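Local coordinates for type II restriction enzyme MunI (Mycoplasma, PDB 1D02), which recognises the double-stranded DNA sequence 5'-CAATTG-3' as a homodimer and cleaves it after the first C, giving fragments with terminal 5'-phosphates, at residues D[10-15]-D[190-194]. The protein carries 1 engineered substitution. Residues are numbered along the deposited sequence; the frame is centred on the assembly and turned at random.
Sequences LNWQAL and VQHFN
Trp12 and Leu10 close together on Val190, so that one valine methyl touches both the indole and a leucine tip. Val190 CG1 lies 3.5 Å from Trp12 CH2 and 3.6 Å from Leu10 CD1. With CG1 anti to the backbone N (chi1 -179°), the valine sends its other methyl to Leu15, whose CD2 meets Val190 CG2 tip to tip at 3.9 Å. The indole brings its six-membered end to helix 186-197. Leu10 CB rests over one face of the ring, 3.6 Å above the plane and offset toward the rim, while the CG of Gln191 approaches Trp12 CH2 at 3.8 Å. The Asn194 amide stands at the ring edge, its plane turned 77° from the indole. Leu10 CD1 also reaches the edge of the Phe193 ring, 4.2 Å from Phe193 CD2. The contact is thus mainly apolar packing. Asn11 N-caps helix 12-21, its OD1 accepting from Ala14 N at 3.0 Å, with the donor well above the carbonyl plane. About 18 Å from the DNA at the nearest atom, the contact joins the start of helix 12-21 to helix 186-197, which follows strand 177-180; Val30 and Val34 of helix 27-34 touch both Leu15 and Val190, completing a three-helix cluster.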
ATOM      1  N   LEU D  10     -25.431  19.210  -5.293  1.00  7.97           N
ATOM      2  CA  LEU D  10     -24.510  19.308  -6.406  1.00  8.64           C
ATOM      3  C   LEU D  10     -25.233  19.794  -7.675  1.00  9.13           C
ATOM      4  O   LEU D  10     -26.467  19.779  -7.737  1.00 10.12           O
ATOM      5  CB  LEU D  10     -23.848  17.930  -6.604  1.00  8.67           C
ATOM      6  CG  LEU D  10     -23.024  17.440  -5.411  1.00  9.76           C
ATOM      7  CD1 LEU D  10     -22.265  16.143  -5.789  1.00  7.78           C
ATOM      8  CD2 LEU D  10     -22.004  18.497  -5.048  1.00  7.98           C
ATOM      9  N   ASN D  11     -24.464  20.234  -8.673  1.00  9.47           N
ATOM     10  CA  ASN D  11     -25.049  20.758  -9.910  1.00  8.22           C
ATOM     11  C   ASN D  11     -25.225  19.661 -10.934  1.00  8.72           C
ATOM     12  O   ASN D  11     -24.470  19.576 -11.912  1.00  8.23           O
ATOM     13  CB  ASN D  11     -24.142  21.848 -10.462  1.00  8.66           C
ATOM     14  CG  ASN D  11     -24.814  22.689 -11.534  1.00  8.04           C
ATOM     15  OD1 ASN D  11     -25.791  22.262 -12.160  1.00  9.17           O
ATOM     16  ND2 ASN D  11     -24.265  23.869 -11.783  1.00  7.69           N
ATOM     17  N   TRP D  12     -26.240  18.836 -10.714  1.00  8.72           N
ATOM     18  CA  TRP D  12     -26.511  17.720 -11.582  1.00  9.15           C
ATOM     19  C   TRP D  12     -26.864  18.162 -13.002  1.00  9.60           C
ATOM     20  O   TRP D  12     -26.591  17.430 -13.952  1.00  7.69           O
ATOM     21  CB  TRP D  12     -27.621  16.864 -10.972  1.00  8.37           C
ATOM     22  CG  TRP D  12     -27.207  16.273  -9.637  1.00  9.76           C
ATOM     23  CD1 TRP D  12     -27.535  16.740  -8.381  1.00 10.34           C
ATOM     24  CD2 TRP D  12     -26.344  15.135  -9.427  1.00 10.72           C
ATOM     25  NE1 TRP D  12     -26.932  15.964  -7.412  1.00 10.95           N
ATOM     26  CE2 TRP D  12     -26.201  14.971  -8.019  1.00  9.67           C
ATOM     27  CE3 TRP D  12     -25.678  14.242 -10.285  1.00 11.11           C
ATOM     28  CZ2 TRP D  12     -25.425  13.950  -7.456  1.00 11.24           C
ATOM     29  CZ3 TRP D  12     -24.899  13.223  -9.726  1.00 12.09           C
ATOM     30  CH2 TRP D  12     -24.783  13.084  -8.321  1.00 11.93           C
ATOM     31  N   GLN D  13     -27.465  19.344 -13.149  1.00  8.51           N
ATOM     32  CA  GLN D  13     -27.820  19.819 -14.488  1.00  8.83           C
ATOM     33  C   GLN D  13     -26.570  20.110 -15.319  1.00  8.64           C
ATOM     34  O   GLN D  13     -26.553  19.837 -16.527  1.00  9.90           O
ATOM     35  CB  GLN D  13     -28.697  21.074 -14.417  1.00  8.09           C
ATOM     36  CG  GLN D  13     -30.056  20.832 -13.727  1.00  7.78           C
ATOM     37  CD  GLN D  13     -30.060  21.320 -12.283  1.00  8.76           C
ATOM     38  OE1 GLN D  13     -29.056  21.179 -11.564  1.00  8.16           O
ATOM     39  NE2 GLN D  13     -31.196  21.899 -11.846  1.00  7.69           N
ATOM     40  N   ALA D  14     -25.527  20.653 -14.687  1.00  9.06           N
ATOM     41  CA  ALA D  14     -24.298  20.954 -15.416  1.00  9.45           C
ATOM     42  C   ALA D  14     -23.660  19.645 -15.863  1.00  9.04           C
ATOM     43  O   ALA D  14     -23.142  19.574 -16.968  1.00  7.92           O
ATOM     44  CB  ALA D  14     -23.315  21.733 -14.563  1.00  8.68           C
ATOM     45  N   LEU D  15     -23.703  18.618 -15.012  1.00  9.83           N
ATOM     46  CA  LEU D  15     -23.134  17.316 -15.393  1.00 10.52           C
ATOM     47  C   LEU D  15     -23.941  16.692 -16.547  1.00 11.24           C
ATOM     48  O   LEU D  15     -23.368  16.097 -17.493  1.00  9.59           O
ATOM     49  CB  LEU D  15     -23.115  16.363 -14.187  1.00 11.41           C
ATOM     50  CG  LEU D  15     -22.624  14.932 -14.477  1.00 10.62           C
ATOM     51  CD1 LEU D  15     -21.203  14.985 -15.070  1.00  9.46           C
ATOM     52  CD2 LEU D  15     -22.607  14.100 -13.221  1.00  9.19           C
ATOM     53  N   VAL D 190     -20.015  10.432  -9.493  1.00  7.69           N
ATOM     54  CA  VAL D 190     -20.409  11.506  -8.580  1.00  7.69           C
ATOM     55  C   VAL D 190     -21.382  10.993  -7.511  1.00  8.16           C
ATOM     56  O   VAL D 190     -21.294  11.399  -6.338  1.00  8.14           O
ATOM     57  CB  VAL D 190     -21.031  12.731  -9.352  1.00  7.69           C
ATOM     58  CG1 VAL D 190     -21.401  13.837  -8.359  1.00  8.12           C
ATOM     59  CG2 VAL D 190     -20.011  13.304 -10.360  1.00  7.69           C
ATOM     60  N   GLN D 191     -22.280  10.080  -7.877  1.00  9.08           N
ATOM     61  CA  GLN D 191     -23.229   9.550  -6.895  1.00  8.97           C
ATOM     62  C   GLN D 191     -22.480   8.862  -5.758  1.00  9.09           C
ATOM     63  O   GLN D 191     -22.897   8.947  -4.604  1.00  8.33           O
ATOM     64  CB  GLN D 191     -24.222   8.577  -7.538  1.00 11.04           C
ATOM     65  CG  GLN D 191     -25.210   9.275  -8.473  1.00 15.63           C
ATOM     66  CD  GLN D 191     -26.151   8.309  -9.169  1.00 18.47           C
ATOM     67  OE1 GLN D 191     -25.700   7.223  -9.589  1.00 19.96           O
ATOM     68  NE2 GLN D 191     -27.349   8.652  -9.324  1.00 23.85           N
ATOM     69  N   HIS D 192     -21.363   8.197  -6.059  1.00  8.51           N
ATOM     70  CA  HIS D 192     -20.614   7.542  -4.984  1.00  8.87           C
ATOM     71  C   HIS D 192     -20.132   8.603  -3.995  1.00  7.86           C
ATOM     72  O   HIS D 192     -20.311   8.465  -2.784  1.00  7.69           O
ATOM     73  CB  HIS D 192     -19.414   6.769  -5.539  1.00  8.26           C
ATOM     74  CG  HIS D 192     -18.692   5.962  -4.502  1.00 10.18           C
ATOM     75  ND1 HIS D 192     -17.761   6.508  -3.644  1.00 11.18           N
ATOM     76  CD2 HIS D 192     -18.820   4.661  -4.142  1.00  7.69           C
ATOM     77  CE1 HIS D 192     -17.353   5.580  -2.794  1.00  7.69           C
ATOM     78  NE2 HIS D 192     -17.985   4.453  -3.074  1.00 11.89           N
ATOM     79  N   PHE D 193     -19.498   9.651  -4.510  1.00  7.69           N
ATOM     80  CA  PHE D 193     -19.019  10.738  -3.658  1.00  8.21           C
ATOM     81  C   PHE D 193     -20.201  11.375  -2.900  1.00  7.96           C
ATOM     82  O   PHE D 193     -20.170  11.532  -1.685  1.00  9.20           O
ATOM     83  CB  PHE D 193     -18.368  11.827  -4.521  1.00  7.99           C
ATOM     84  CG  PHE D 193     -18.112  13.113  -3.780  1.00  8.29           C
ATOM     85  CD1 PHE D 193     -17.064  13.217  -2.872  1.00  8.55           C
ATOM     86  CD2 PHE D 193     -18.940  14.224  -3.991  1.00  8.98           C
ATOM     87  CE1 PHE D 193     -16.835  14.416  -2.176  1.00  9.10           C
ATOM     88  CE2 PHE D 193     -18.726  15.420  -3.308  1.00  8.18           C
ATOM     89  CZ  PHE D 193     -17.667  15.518  -2.396  1.00  9.43           C
ATOM     90  N   ASN D 194     -21.250  11.714  -3.636  1.00  8.05           N
ATOM     91  CA  ASN D 194     -22.415  12.378  -3.052  1.00  7.86           C
ATOM     92  C   ASN D 194     -23.068  11.623  -1.897  1.00  7.94           C
ATOM     93  O   ASN D 194     -23.370  12.202  -0.842  1.00  8.73           O
ATOM     94  CB  ASN D 194     -23.454  12.611  -4.153  1.00  8.22           C
ATOM     95  CG  ASN D 194     -24.562  13.520  -3.724  1.00 10.01           C
ATOM     96  OD1 ASN D 194     -25.747  13.167  -3.834  1.00 13.19           O
ATOM     97  ND2 ASN D 194     -24.208  14.699  -3.231  1.00  7.69           N
TER